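PDB 1L8R: dachshund homolog 1, which acts as a DNA-binding transcription factor that regulates organogenesis, working with SIX and EYA proteins and with corepressors. Local coordinates for residues 8-13 / 86-91; 29-34 / 43-48; 36-41 / 93-98. All blocks are in the same frame, centred on the assembly; numbering follows the deposited sequence.

Overall arrangement
This chain is the DACHbox-N domain, a winged-helix-like unit, and its three contacts form one continuous packing region. Contact 1 brings the outermost strand 8-12 to the start of helix 88-99, contact 2 packs helix 30-37 on helix 45-54, and contact 3 joins the chain leaving helix 30-37 to the later turns of helix 88-99. The centres of contacts 2 and 3 lie about 8 Å apart, and that of contact 1 about 13 Å from either. Ala33 of contact 2 ties into contact 1, its CB lying 3.4 Å from Phe91 CE1. Val48 CG1 reaches Leu94 CD2 of contact 3 at 3.6 Å, while Arg13 of contact 1 makes a cation-pi contact with Tyr95.

Contact 1: residues 8-13 / 86-91; sequences KMVDLR and ISRKDF
Arg88 meets strand 8-12 with the edge of its guanidinium: Asp11 O lies only 9° out of that plane, while Val10 CB comes in obliquely toward NH1. The other flat group, the Phe91 ring, has Arg13 CD at its edge, near the plane, and Leu12 CD2 approaching obliquely, 4.0 Å from Phe91 CD2. In this winged-helix-like domain the contact sets an outermost strand of the antiparallel sheet against the first turn of helix 88-99. The one hydrogen bond across it runs from Arg88 NH1 to Asp11 O at 2.6 Å and lies in the carbonyl plane. A long, flexible arginine suits this place, for its methylenes pack on leucine while its end reaches a backbone oxygen. The Leu12 and Arg88 side chains run alongside in opposite senses, with Leu12 CD1 3.9 Å from Arg88 CG. The bend at chi3 (-62°) turns NE off the line of the extended CB-CG-CD part, and NH2 forms a salt bridge with Glu26 on strand 25-29. Leu12 and Phe91 both also touch Ala33 of helix 30-37, and apolar side chains suit this buried spot. Arg13 offers its CD methylene to the Phe91 ring edge, while its NH1 forms a salt bridge with Glu92. Just before the helix, Ser87 suits the N-cap: its OG accepts from Asp90 N at 3.1 Å.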
ATOM      1  N   LYS A   8      -8.947   6.097   6.261  1.00 14.87           N
ATOM      2  CA  LYS A   8      -9.989   5.214   6.761  1.00 17.25           C
ATOM      3  C   LYS A   8      -9.485   3.786   6.651  1.00 17.41           C
ATOM      4  O   LYS A   8      -8.678   3.460   5.771  1.00 15.39           O
ATOM      5  CB  LYS A   8     -11.307   5.393   5.990  1.00 19.19           C
ATOM      6  CG  LYS A   8     -11.356   4.788   4.606  1.00 22.81           C
ATOM      7  CD  LYS A   8     -12.771   4.902   4.038  1.00 27.42           C
ATOM      8  CE  LYS A   8     -12.882   4.266   2.665  1.00 30.09           C
ATOM      9  NZ  LYS A   8     -14.262   4.395   2.115  1.00 33.92           N
HETATM   10  N   MSE A   9      -9.934   2.939   7.568  1.00 17.74           N
HETATM   11  CA  MSE A   9      -9.517   1.547   7.558  1.00 20.79           C
HETATM   12  C   MSE A   9     -10.499   0.775   6.686  1.00 19.64           C
HETATM   13  O   MSE A   9     -11.715   0.987   6.766  1.00 19.66           O
HETATM   14  CB  MSE A   9      -9.506   0.976   8.982  1.00 23.11           C
HETATM   15  CG  MSE A   9      -8.687   1.777  10.000  1.00 26.02           C
HETATM   16 SE   MSE A   9      -6.822   2.018   9.531  1.00 33.48          SE
HETATM   17  CE  MSE A   9      -6.949   3.820   8.859  1.00 33.67           C
ATOM     18  N   VAL A  10      -9.968  -0.100   5.843  1.00 17.50           N
ATOM     19  CA  VAL A  10     -10.785  -0.894   4.937  1.00 19.64           C
ATOM     20  C   VAL A  10     -10.330  -2.342   5.006  1.00 19.61           C
ATOM     21  O   VAL A  10      -9.236  -2.633   5.483  1.00 18.11           O
ATOM     22  CB  VAL A  10     -10.661  -0.391   3.483  1.00 19.92           C
ATOM     23  CG1 VAL A  10     -11.127   1.054   3.396  1.00 21.64           C
ATOM     24  CG2 VAL A  10      -9.223  -0.523   3.003  1.00 19.26           C
ATOM     25  N   ASP A  11     -11.166  -3.253   4.525  1.00 21.13           N
ATOM     26  CA  ASP A  11     -10.814  -4.661   4.577  1.00 23.19           C
ATOM     27  C   ASP A  11      -9.981  -5.092   3.383  1.00 22.19           C
ATOM     28  O   ASP A  11     -10.246  -4.701   2.246  1.00 24.65           O
ATOM     29  CB  ASP A  11     -12.074  -5.531   4.648  1.00 26.63           C
ATOM     30  CG  ASP A  11     -11.761  -6.988   4.965  1.00 30.33           C
ATOM     31  OD1 ASP A  11     -11.478  -7.294   6.145  1.00 32.95           O
ATOM     32  OD2 ASP A  11     -11.784  -7.825   4.035  1.00 33.19           O
ATOM     33  N   LEU A  12      -8.957  -5.886   3.660  1.00 20.97           N
ATOM     34  CA  LEU A  12      -8.093  -6.423   2.626  1.00 21.55           C
ATOM     35  C   LEU A  12      -7.791  -7.853   3.017  1.00 22.15           C
ATOM     36  O   LEU A  12      -7.064  -8.103   3.981  1.00 23.29           O
ATOM     37  CB  LEU A  12      -6.786  -5.632   2.513  1.00 20.48           C
ATOM     38  CG  LEU A  12      -5.848  -6.156   1.419  1.00 21.13           C
ATOM     39  CD1 LEU A  12      -6.586  -6.173   0.084  1.00 22.30           C
ATOM     40  CD2 LEU A  12      -4.604  -5.283   1.324  1.00 19.81           C
ATOM     41  N   ARG A  13      -8.369  -8.794   2.278  1.00 22.49           N
ATOM     42  CA  ARG A  13      -8.150 -10.207   2.548  1.00 23.99           C
ATOM     43  C   ARG A  13      -8.393 -10.541   4.024  1.00 23.67           C
ATOM     44  O   ARG A  13      -7.618 -11.264   4.642  1.00 24.20           O
ATOM     45  CB  ARG A  13      -6.722 -10.593   2.147  1.00 24.00           C
ATOM     46  CG  ARG A  13      -6.356 -10.242   0.709  1.00 23.28           C
ATOM     47  CD  ARG A  13      -4.900 -10.597   0.400  1.00 23.70           C
ATOM     48  NE  ARG A  13      -4.650 -12.037   0.442  1.00 24.24           N
ATOM     49  CZ  ARG A  13      -4.938 -12.884  -0.543  1.00 24.08           C
ATOM     50  NH1 ARG A  13      -5.486 -12.445  -1.668  1.00 21.69           N
ATOM     51  NH2 ARG A  13      -4.678 -14.177  -0.403  1.00 25.04           N
ATOM     52  N   ILE A  86      -1.490   1.734  -3.477  1.00 13.04           N
ATOM     53  CA  ILE A  86      -1.989   1.129  -4.711  1.00 13.12           C
ATOM     54  C   ILE A  86      -3.399   0.606  -4.461  1.00 13.95           C
ATOM     55  O   ILE A  86      -3.779   0.373  -3.321  1.00 13.90           O
ATOM     56  CB  ILE A  86      -1.086  -0.019  -5.260  1.00 16.32           C
ATOM     57  CG1 ILE A  86      -0.953  -1.151  -4.247  1.00 18.29           C
ATOM     58  CG2 ILE A  86       0.269   0.550  -5.689  1.00 15.98           C
ATOM     59  CD1 ILE A  86      -0.327  -2.411  -4.860  1.00 16.85           C
ATOM     60  N   SER A  87      -4.183   0.455  -5.524  1.00 14.27           N
ATOM     61  CA  SER A  87      -5.555  -0.023  -5.378  1.00 16.79           C
ATOM     62  C   SER A  87      -5.602  -1.470  -4.902  1.00 18.59           C
ATOM     63  O   SER A  87      -4.643  -2.224  -5.069  1.00 18.26           O
ATOM     64  CB  SER A  87      -6.306   0.116  -6.709  1.00 17.77           C
ATOM     65  OG  SER A  87      -5.760  -0.731  -7.709  1.00 17.81           O
ATOM     66  N   ARG A  88      -6.717  -1.870  -4.299  1.00 19.98           N
ATOM     67  CA  ARG A  88      -6.824  -3.242  -3.828  1.00 22.04           C
ATOM     68  C   ARG A  88      -6.744  -4.217  -4.995  1.00 22.83           C
ATOM     69  O   ARG A  88      -6.179  -5.301  -4.859  1.00 23.86           O
ATOM     70  CB  ARG A  88      -8.114  -3.442  -3.026  1.00 22.76           C
ATOM     71  CG  ARG A  88      -7.994  -2.935  -1.591  1.00 24.27           C
ATOM     72  CD  ARG A  88      -9.201  -3.278  -0.733  1.00 26.09           C
ATOM     73  NE  ARG A  88     -10.423  -2.660  -1.238  1.00 29.74           N
ATOM     74  CZ  ARG A  88     -11.558  -2.584  -0.553  1.00 30.83           C
ATOM     75  NH1 ARG A  88     -11.633  -3.088   0.672  1.00 31.00           N
ATOM     76  NH2 ARG A  88     -12.618  -2.001  -1.093  1.00 32.07           N
ATOM     77  N   LYS A  89      -7.283  -3.823  -6.146  1.00 24.44           N
ATOM     78  CA  LYS A  89      -7.243  -4.678  -7.330  1.00 25.78           C
ATOM     79  C   LYS A  89      -5.794  -4.850  -7.783  1.00 24.47           C
ATOM     80  O   LYS A  89      -5.379  -5.944  -8.167  1.00 24.85           O
ATOM     81  CB  LYS A  89      -8.059  -4.071  -8.474  1.00 27.92           C
ATOM     82  CG  LYS A  89      -8.295  -5.043  -9.625  1.00 32.59           C
ATOM     83  CD  LYS A  89      -9.015  -4.386 -10.799  1.00 34.77           C
ATOM     84  CE  LYS A  89      -8.043  -3.662 -11.718  1.00 35.03           C
ATOM     85  NZ  LYS A  89      -7.139  -4.629 -12.407  1.00 36.98           N
ATOM     86  N   ASP A  90      -5.029  -3.762  -7.747  1.00 22.12           N
ATOM     87  CA  ASP A  90      -3.630  -3.819  -8.143  1.00 21.30           C
ATOM     88  C   ASP A  90      -2.818  -4.614  -7.129  1.00 19.49           C
ATOM     89  O   ASP A  90      -1.841  -5.285  -7.485  1.00 18.06           O
ATOM     90  CB  ASP A  90      -3.050  -2.408  -8.308  1.00 22.32           C
ATOM     91  CG  ASP A  90      -3.433  -1.770  -9.639  1.00 25.36           C
ATOM     92  OD1 ASP A  90      -3.895  -2.499 -10.543  1.00 26.45           O
ATOM     93  OD2 ASP A  90      -3.260  -0.544  -9.794  1.00 24.50           O
ATOM     94  N   PHE A  91      -3.210  -4.555  -5.861  1.00 16.63           N
ATOM     95  CA  PHE A  91      -2.473  -5.315  -4.874  1.00 16.32           C
ATOM     96  C   PHE A  91      -2.711  -6.798  -5.144  1.00 16.30           C
ATOM     97  O   PHE A  91      -1.791  -7.600  -5.059  1.00 15.47           O
ATOM     98  CB  PHE A  91      -2.921  -5.005  -3.452  1.00 16.78           C
ATOM     99  CG  PHE A  91      -2.152  -5.771  -2.418  1.00 17.87           C
ATOM    100  CD1 PHE A  91      -0.842  -5.420  -2.111  1.00 17.39           C
ATOM    101  CD2 PHE A  91      -2.704  -6.889  -1.807  1.00 19.22           C
ATOM    102  CE1 PHE A  91      -0.086  -6.173  -1.217  1.00 19.32           C
ATOM    103  CE2 PHE A  91      -1.959  -7.650  -0.914  1.00 19.90           C
ATOM    104  CZ  PHE A  91      -0.648  -7.292  -0.616  1.00 20.60           C
TER

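Contact 2: residues 29-34 / 43-48; sequences CLPQAF and GGLHTV
Phe34 is the main bump of helix 30-37 on this side, and it fits into a hollow made by the turn 43-44 and the first turn of helix 45-54. The floor at the ring's tip is backbone: Gly44 N lies at the ring edge, 3.3 Å from Phe34 CZ, with Gly43 C near the same plane. The anti chi1 of Phe34 (168°) sets CG away from its own backbone N. Leu45 lays CD1 over one face in a CH-pi contact, 4.2 Å from the ring centroid and 25° off the normal. Val48 comes obliquely from that same side, at the CD1-CE1 margin, its CG2 3.7 Å from Phe34 CD1. In return, Leu45 is a bump of the other helix. Its CD2 meets Pro31 CG at 4.2 Å and its CD1 approaches Leu30 CG, so the branched side chain fills a groove bordered by Leu30, Pro31 and Phe34. Deeper in, Leu30 CD2 meets Val48 CG1 at 4.2 Å, and Leu30 goes on to Tyr49 and Leu52 of helix 45-54. Glycine suits position 44, the N-cap, because at its backbone angles a CB would be jammed against the carbonyl O of Gly43. Pro31 belongs to the first turn of its helix, where the backbone N has no helix carbonyl to bond, so proline's missing N-H costs nothing. Since the touching side chains are all hydrocarbon, the two helices of this winged-helix-like domain are held together here by apolar packing, with shape rather than directed polar bonds setting the fit.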
ATOM      1  N   CYS A  29      -2.435   1.300   1.815  1.00 11.98           N
ATOM      2  CA  CYS A  29      -1.027   1.415   2.164  1.00 12.89           C
ATOM      3  C   CYS A  29      -0.257   0.167   1.725  1.00 13.32           C
ATOM      4  O   CYS A  29      -0.445  -0.915   2.280  1.00 12.29           O
ATOM      5  CB  CYS A  29      -0.912   1.624   3.665  1.00 13.58           C
ATOM      6  SG  CYS A  29       0.760   1.664   4.262  1.00 12.56           S
ATOM      7  N   LEU A  30       0.600   0.323   0.724  1.00 13.19           N
ATOM      8  CA  LEU A  30       1.370  -0.800   0.190  1.00 13.30           C
ATOM      9  C   LEU A  30       2.280  -1.515   1.193  1.00 14.37           C
ATOM     10  O   LEU A  30       2.226  -2.744   1.313  1.00 13.79           O
ATOM     11  CB  LEU A  30       2.188  -0.351  -1.022  1.00 13.82           C
ATOM     12  CG  LEU A  30       3.084  -1.417  -1.670  1.00 11.47           C
ATOM     13  CD1 LEU A  30       2.249  -2.631  -2.058  1.00 13.83           C
ATOM     14  CD2 LEU A  30       3.775  -0.820  -2.890  1.00 12.60           C
ATOM     15  N   PRO A  31       3.130  -0.770   1.923  1.00 15.27           N
ATOM     16  CA  PRO A  31       4.011  -1.432   2.894  1.00 14.36           C
ATOM     17  C   PRO A  31       3.237  -2.225   3.939  1.00 16.15           C
ATOM     18  O   PRO A  31       3.674  -3.298   4.366  1.00 15.60           O
ATOM     19  CB  PRO A  31       4.787  -0.272   3.510  1.00 16.65           C
ATOM     20  CG  PRO A  31       4.845   0.718   2.402  1.00 19.56           C
ATOM     21  CD  PRO A  31       3.444   0.669   1.836  1.00 14.73           C
ATOM     22  N   GLN A  32       2.089  -1.695   4.352  1.00 14.43           N
ATOM     23  CA  GLN A  32       1.264  -2.369   5.348  1.00 14.15           C
ATOM     24  C   GLN A  32       0.710  -3.670   4.783  1.00 14.69           C
ATOM     25  O   GLN A  32       0.772  -4.708   5.445  1.00 15.12           O
ATOM     26  CB  GLN A  32       0.114  -1.464   5.800  1.00 13.62           C
ATOM     27  CG  GLN A  32      -0.819  -2.101   6.824  1.00 15.31           C
ATOM     28  CD  GLN A  32      -1.864  -1.126   7.332  1.00 14.61           C
ATOM     29  OE1 GLN A  32      -2.408  -0.335   6.564  1.00 18.41           O
ATOM     30  NE2 GLN A  32      -2.160  -1.188   8.626  1.00 16.41           N
ATOM     31  N   ALA A  33       0.175  -3.616   3.564  1.00 14.02           N
ATOM     32  CA  ALA A  33      -0.374  -4.810   2.920  1.00 14.60           C
ATOM     33  C   ALA A  33       0.743  -5.828   2.719  1.00 15.45           C
ATOM     34  O   ALA A  33       0.533  -7.033   2.861  1.00 17.93           O
ATOM     35  CB  ALA A  33      -1.015  -4.446   1.578  1.00 13.53           C
ATOM     36  N   PHE A  34       1.927  -5.334   2.378  1.00 16.38           N
ATOM     37  CA  PHE A  34       3.090  -6.188   2.180  1.00 18.56           C
ATOM     38  C   PHE A  34       3.404  -6.950   3.472  1.00 19.72           C
ATOM     39  O   PHE A  34       3.525  -8.176   3.458  1.00 19.49           O
ATOM     40  CB  PHE A  34       4.300  -5.341   1.776  1.00 20.09           C
ATOM     41  CG  PHE A  34       5.607  -6.085   1.819  1.00 21.56           C
ATOM     42  CD1 PHE A  34       5.932  -7.007   0.834  1.00 22.97           C
ATOM     43  CD2 PHE A  34       6.505  -5.871   2.859  1.00 24.03           C
ATOM     44  CE1 PHE A  34       7.138  -7.709   0.881  1.00 26.14           C
ATOM     45  CE2 PHE A  34       7.710  -6.566   2.915  1.00 24.39           C
ATOM     46  CZ  PHE A  34       8.027  -7.486   1.924  1.00 25.09           C
ATOM     47  N   GLY A  43       9.531 -11.653   0.550  1.00 44.98           N
ATOM     48  CA  GLY A  43      10.609 -11.058   1.320  1.00 44.07           C
ATOM     49  C   GLY A  43      11.334  -9.948   0.579  1.00 43.63           C
ATOM     50  O   GLY A  43      12.236 -10.210  -0.221  1.00 44.49           O
ATOM     51  N   GLY A  44      10.942  -8.706   0.841  1.00 41.83           N
ATOM     52  CA  GLY A  44      11.585  -7.582   0.188  1.00 39.19           C
ATOM     53  C   GLY A  44      10.636  -6.687  -0.584  1.00 37.20           C
ATOM     54  O   GLY A  44      10.025  -7.113  -1.565  1.00 35.76           O
ATOM     55  N   LEU A  45      10.514  -5.439  -0.138  1.00 35.42           N
ATOM     56  CA  LEU A  45       9.646  -4.472  -0.797  1.00 33.39           C
ATOM     57  C   LEU A  45      10.331  -4.041  -2.084  1.00 32.70           C
ATOM     58  O   LEU A  45       9.694  -3.532  -3.004  1.00 31.65           O
ATOM     59  CB  LEU A  45       9.423  -3.256   0.108  1.00 31.98           C
ATOM     60  CG  LEU A  45       8.270  -2.316  -0.254  1.00 30.26           C
ATOM     61  CD1 LEU A  45       6.949  -3.073  -0.172  1.00 28.82           C
ATOM     62  CD2 LEU A  45       8.256  -1.136   0.701  1.00 29.04           C
ATOM     63  N   HIS A  46      11.644  -4.249  -2.138  1.00 31.43           N
ATOM     64  CA  HIS A  46      12.430  -3.897  -3.314  1.00 30.91           C
ATOM     65  C   HIS A  46      11.966  -4.768  -4.480  1.00 30.29           C
ATOM     66  O   HIS A  46      11.851  -4.300  -5.615  1.00 30.60           O
ATOM     67  CB  HIS A  46      13.920  -4.126  -3.029  1.00 33.26           C
ATOM     68  CG  HIS A  46      14.830  -3.654  -4.121  1.00 34.06           C
ATOM     69  ND1 HIS A  46      15.054  -4.376  -5.271  1.00 34.47           N
ATOM     70  CD2 HIS A  46      15.572  -2.523  -4.238  1.00 35.64           C
ATOM     71  CE1 HIS A  46      15.893  -3.716  -6.051  1.00 35.66           C
ATOM     72  NE2 HIS A  46      16.222  -2.588  -5.445  1.00 35.55           N
ATOM     73  N   THR A  47      11.688  -6.034  -4.184  1.00 28.49           N
ATOM     74  CA  THR A  47      11.225  -6.976  -5.194  1.00 28.52           C
ATOM     75  C   THR A  47       9.819  -6.581  -5.624  1.00 27.86           C
ATOM     76  O   THR A  47       9.465  -6.697  -6.797  1.00 27.26           O
ATOM     77  CB  THR A  47      11.198  -8.415  -4.646  1.00 29.46           C
ATOM     78  OG1 THR A  47      12.498  -8.757  -4.149  1.00 32.36           O
ATOM     79  CG2 THR A  47      10.808  -9.402  -5.743  1.00 30.30           C
ATOM     80  N   VAL A  48       9.018  -6.114  -4.666  1.00 26.21           N
ATOM     81  CA  VAL A  48       7.657  -5.678  -4.963  1.00 24.58           C
ATOM     82  C   VAL A  48       7.712  -4.584  -6.023  1.00 23.50           C
ATOM     83  O   VAL A  48       7.014  -4.656  -7.033  1.00 21.50           O
ATOM     84  CB  VAL A  48       6.942  -5.116  -3.706  1.00 24.58           C
ATOM     85  CG1 VAL A  48       5.642  -4.434  -4.106  1.00 24.91           C
ATOM     86  CG2 VAL A  48       6.654  -6.240  -2.720  1.00 25.60           C
TER

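Contact 3: residues 36-41 / 93-98; sequences LFLKHL and TLYNDC
Phe37 begins the contact with its backbone and CB rather than its ring: its O lies at the edge of the Tyr95 ring, 3.6 Å from Tyr95 CE2, and its CB is 3.9 Å from that same carbon. The phenyl group leads off toward Ala15 and Phe91. Leu38, where the chain breaks from the helix, is buried and carries the apolar centre. Its CG stands anti to its own carbonyl carbon (chi1 -62°), and CD2 goes on to Tyr95 CD2 at 3.6 Å, approaching the ring obliquely. The same methyl meets Cys98 CB at 3.9 Å. The other branch, CD1, turns to Leu94 CD2 at 4.2 Å, so the two methyls meet Leu94 and Tyr95, neighbours in the helix, and Cys98 one turn on. In the winged-helix-like fold this joins the chain leaving one helix to the C-terminal helix, whose Leu94 also packs on Val48 and Leu52 of helix 45-54. Tyr95 suits its half-exposed place, with a ring for apolar neighbours and for a cation-pi contact with Arg13. An alanine in place of Tyr95 would probably open a gap beside Phe37 CB and Leu38 CD2 and leave the guanidinium of Arg13 without its aromatic partner. Leu41, further along the loop and itself exposed, points toward the helix and sets CD1 3.7 Å from Tyr95 OH, also touching Thr99.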
ATOM      1  N   LEU A  36       1.552  -7.660   5.909  1.00 21.14           N
ATOM      2  CA  LEU A  36       0.470  -8.566   6.274  1.00 21.71           C
ATOM      3  C   LEU A  36       0.345  -9.815   5.418  1.00 23.12           C
ATOM      4  O   LEU A  36       0.002 -10.886   5.930  1.00 23.11           O
ATOM      5  CB  LEU A  36      -0.872  -7.828   6.239  1.00 21.73           C
ATOM      6  CG  LEU A  36      -1.171  -6.786   7.317  1.00 21.16           C
ATOM      7  CD1 LEU A  36      -2.431  -6.019   6.940  1.00 22.11           C
ATOM      8  CD2 LEU A  36      -1.340  -7.474   8.670  1.00 23.53           C
ATOM      9  N   PHE A  37       0.633  -9.697   4.125  1.00 23.01           N
ATOM     10  CA  PHE A  37       0.454 -10.837   3.233  1.00 22.75           C
ATOM     11  C   PHE A  37       1.626 -11.355   2.404  1.00 23.80           C
ATOM     12  O   PHE A  37       1.551 -12.462   1.869  1.00 24.54           O
ATOM     13  CB  PHE A  37      -0.717 -10.531   2.300  1.00 23.88           C
ATOM     14  CG  PHE A  37      -1.972 -10.140   3.021  1.00 25.15           C
ATOM     15  CD1 PHE A  37      -2.663 -11.068   3.795  1.00 25.70           C
ATOM     16  CD2 PHE A  37      -2.454  -8.837   2.947  1.00 24.48           C
ATOM     17  CE1 PHE A  37      -3.818 -10.702   4.488  1.00 27.69           C
ATOM     18  CE2 PHE A  37      -3.605  -8.460   3.637  1.00 26.70           C
ATOM     19  CZ  PHE A  37      -4.289  -9.397   4.409  1.00 26.24           C
ATOM     20  N   LEU A  38       2.698 -10.582   2.283  1.00 23.84           N
ATOM     21  CA  LEU A  38       3.835 -11.016   1.476  1.00 25.92           C
ATOM     22  C   LEU A  38       5.161 -10.980   2.224  1.00 27.97           C
ATOM     23  O   LEU A  38       6.220 -11.128   1.620  1.00 28.57           O
ATOM     24  CB  LEU A  38       3.937 -10.148   0.219  1.00 23.80           C
ATOM     25  CG  LEU A  38       2.760 -10.182  -0.765  1.00 22.41           C
ATOM     26  CD1 LEU A  38       2.944  -9.098  -1.817  1.00 21.19           C
ATOM     27  CD2 LEU A  38       2.665 -11.556  -1.417  1.00 21.19           C
ATOM     28  N   LYS A  39       5.094 -10.793   3.537  1.00 32.41           N
ATOM     29  CA  LYS A  39       6.285 -10.726   4.380  1.00 35.52           C
ATOM     30  C   LYS A  39       7.318 -11.806   4.055  1.00 37.44           C
ATOM     31  O   LYS A  39       8.513 -11.523   3.953  1.00 38.40           O
ATOM     32  CB  LYS A  39       5.881 -10.817   5.852  1.00 34.79           C
ATOM     33  N   HIS A  40       6.857 -13.041   3.894  1.00 39.09           N
ATOM     34  CA  HIS A  40       7.756 -14.149   3.594  1.00 41.27           C
ATOM     35  C   HIS A  40       7.601 -14.647   2.162  1.00 42.63           C
ATOM     36  O   HIS A  40       8.580 -15.027   1.520  1.00 43.36           O
ATOM     37  CB  HIS A  40       7.509 -15.292   4.571  1.00 41.72           C
ATOM     38  N   LEU A  41       6.368 -14.636   1.667  1.00 44.26           N
ATOM     39  CA  LEU A  41       6.076 -15.098   0.314  1.00 45.45           C
ATOM     40  C   LEU A  41       7.011 -14.519  -0.742  1.00 46.00           C
ATOM     41  O   LEU A  41       7.168 -15.093  -1.820  1.00 47.17           O
ATOM     42  CB  LEU A  41       4.625 -14.774  -0.050  1.00 45.58           C
ATOM     43  CG  LEU A  41       3.549 -15.469   0.789  1.00 46.33           C
ATOM     44  CD1 LEU A  41       2.168 -15.058   0.301  1.00 45.79           C
ATOM     45  CD2 LEU A  41       3.723 -16.980   0.695  1.00 47.28           C
ATOM     46  N   THR A  93      -3.355  -8.182  -7.968  1.00 18.27           N
ATOM     47  CA  THR A  93      -2.596  -8.527  -9.163  1.00 18.53           C
ATOM     48  C   THR A  93      -1.154  -8.778  -8.724  1.00 19.64           C
ATOM     49  O   THR A  93      -0.517  -9.737  -9.157  1.00 19.25           O
ATOM     50  CB  THR A  93      -2.619  -7.382 -10.198  1.00 17.82           C
ATOM     51  OG1 THR A  93      -3.963  -7.173 -10.653  1.00 20.41           O
ATOM     52  CG2 THR A  93      -1.737  -7.718 -11.394  1.00 17.88           C
ATOM     53  N   LEU A  94      -0.644  -7.903  -7.863  1.00 18.13           N
ATOM     54  CA  LEU A  94       0.711  -8.052  -7.346  1.00 18.45           C
ATOM     55  C   LEU A  94       0.803  -9.343  -6.537  1.00 16.69           C
ATOM     56  O   LEU A  94       1.731 -10.131  -6.703  1.00 16.47           O
ATOM     57  CB  LEU A  94       1.073  -6.865  -6.452  1.00 16.91           C
ATOM     58  CG  LEU A  94       2.327  -7.059  -5.598  1.00 20.24           C
ATOM     59  CD1 LEU A  94       3.554  -7.109  -6.508  1.00 19.54           C
ATOM     60  CD2 LEU A  94       2.443  -5.934  -4.589  1.00 18.87           C
ATOM     61  N   TYR A  95      -0.174  -9.556  -5.664  1.00 16.36           N
ATOM     62  CA  TYR A  95      -0.191 -10.743  -4.830  1.00 17.82           C
ATOM     63  C   TYR A  95      -0.205 -12.012  -5.678  1.00 16.83           C
ATOM     64  O   TYR A  95       0.545 -12.950  -5.414  1.00 17.33           O
ATOM     65  CB  TYR A  95      -1.398 -10.707  -3.885  1.00 19.18           C
ATOM     66  CG  TYR A  95      -1.449 -11.884  -2.938  1.00 20.28           C
ATOM     67  CD1 TYR A  95      -2.025 -13.091  -3.329  1.00 22.54           C
ATOM     68  CD2 TYR A  95      -0.881 -11.806  -1.665  1.00 19.65           C
ATOM     69  CE1 TYR A  95      -2.031 -14.191  -2.479  1.00 20.54           C
ATOM     70  CE2 TYR A  95      -0.882 -12.900  -0.806  1.00 21.59           C
ATOM     71  CZ  TYR A  95      -1.459 -14.091  -1.223  1.00 21.81           C
ATOM     72  OH  TYR A  95      -1.459 -15.181  -0.386  1.00 21.96           O
ATOM     73  N   ASN A  96      -1.050 -12.039  -6.703  1.00 18.53           N
ATOM     74  CA  ASN A  96      -1.127 -13.209  -7.569  1.00 19.09           C
ATOM     75  C   ASN A  96       0.211 -13.454  -8.259  1.00 19.96           C
ATOM     76  O   ASN A  96       0.652 -14.593  -8.391  1.00 20.65           O
ATOM     77  CB  ASN A  96      -2.236 -13.027  -8.611  1.00 18.18           C
ATOM     78  CG  ASN A  96      -3.607 -12.866  -7.976  1.00 18.88           C
ATOM     79  OD1 ASN A  96      -3.832 -13.295  -6.840  1.00 19.79           O
ATOM     80  ND2 ASN A  96      -4.535 -12.264  -8.714  1.00 18.49           N
ATOM     81  N   ASP A  97       0.864 -12.375  -8.678  1.00 20.91           N
ATOM     82  CA  ASP A  97       2.147 -12.477  -9.362  1.00 22.13           C
ATOM     83  C   ASP A  97       3.276 -12.978  -8.460  1.00 21.96           C
ATOM     84  O   ASP A  97       4.243 -13.570  -8.937  1.00 23.12           O
ATOM     85  CB  ASP A  97       2.519 -11.118  -9.958  1.00 23.41           C
ATOM     86  CG  ASP A  97       3.765 -11.181 -10.815  1.00 26.28           C
ATOM     87  OD1 ASP A  97       3.813 -12.024 -11.737  1.00 26.08           O
ATOM     88  OD2 ASP A  97       4.695 -10.384 -10.571  1.00 29.05           O
ATOM     89  N   CYS A  98       3.149 -12.746  -7.159  1.00 22.93           N
ATOM     90  CA  CYS A  98       4.160 -13.176  -6.196  1.00 23.05           C
ATOM     91  C   CYS A  98       3.957 -14.595  -5.694  1.00 24.15           C
ATOM     92  O   CYS A  98       4.898 -15.234  -5.216  1.00 25.46           O
ATOM     93  CB  CYS A  98       4.159 -12.254  -4.974  1.00 22.54           C
ATOM     94  SG  CYS A  98       4.674 -10.564  -5.292  1.00 25.55           S
TER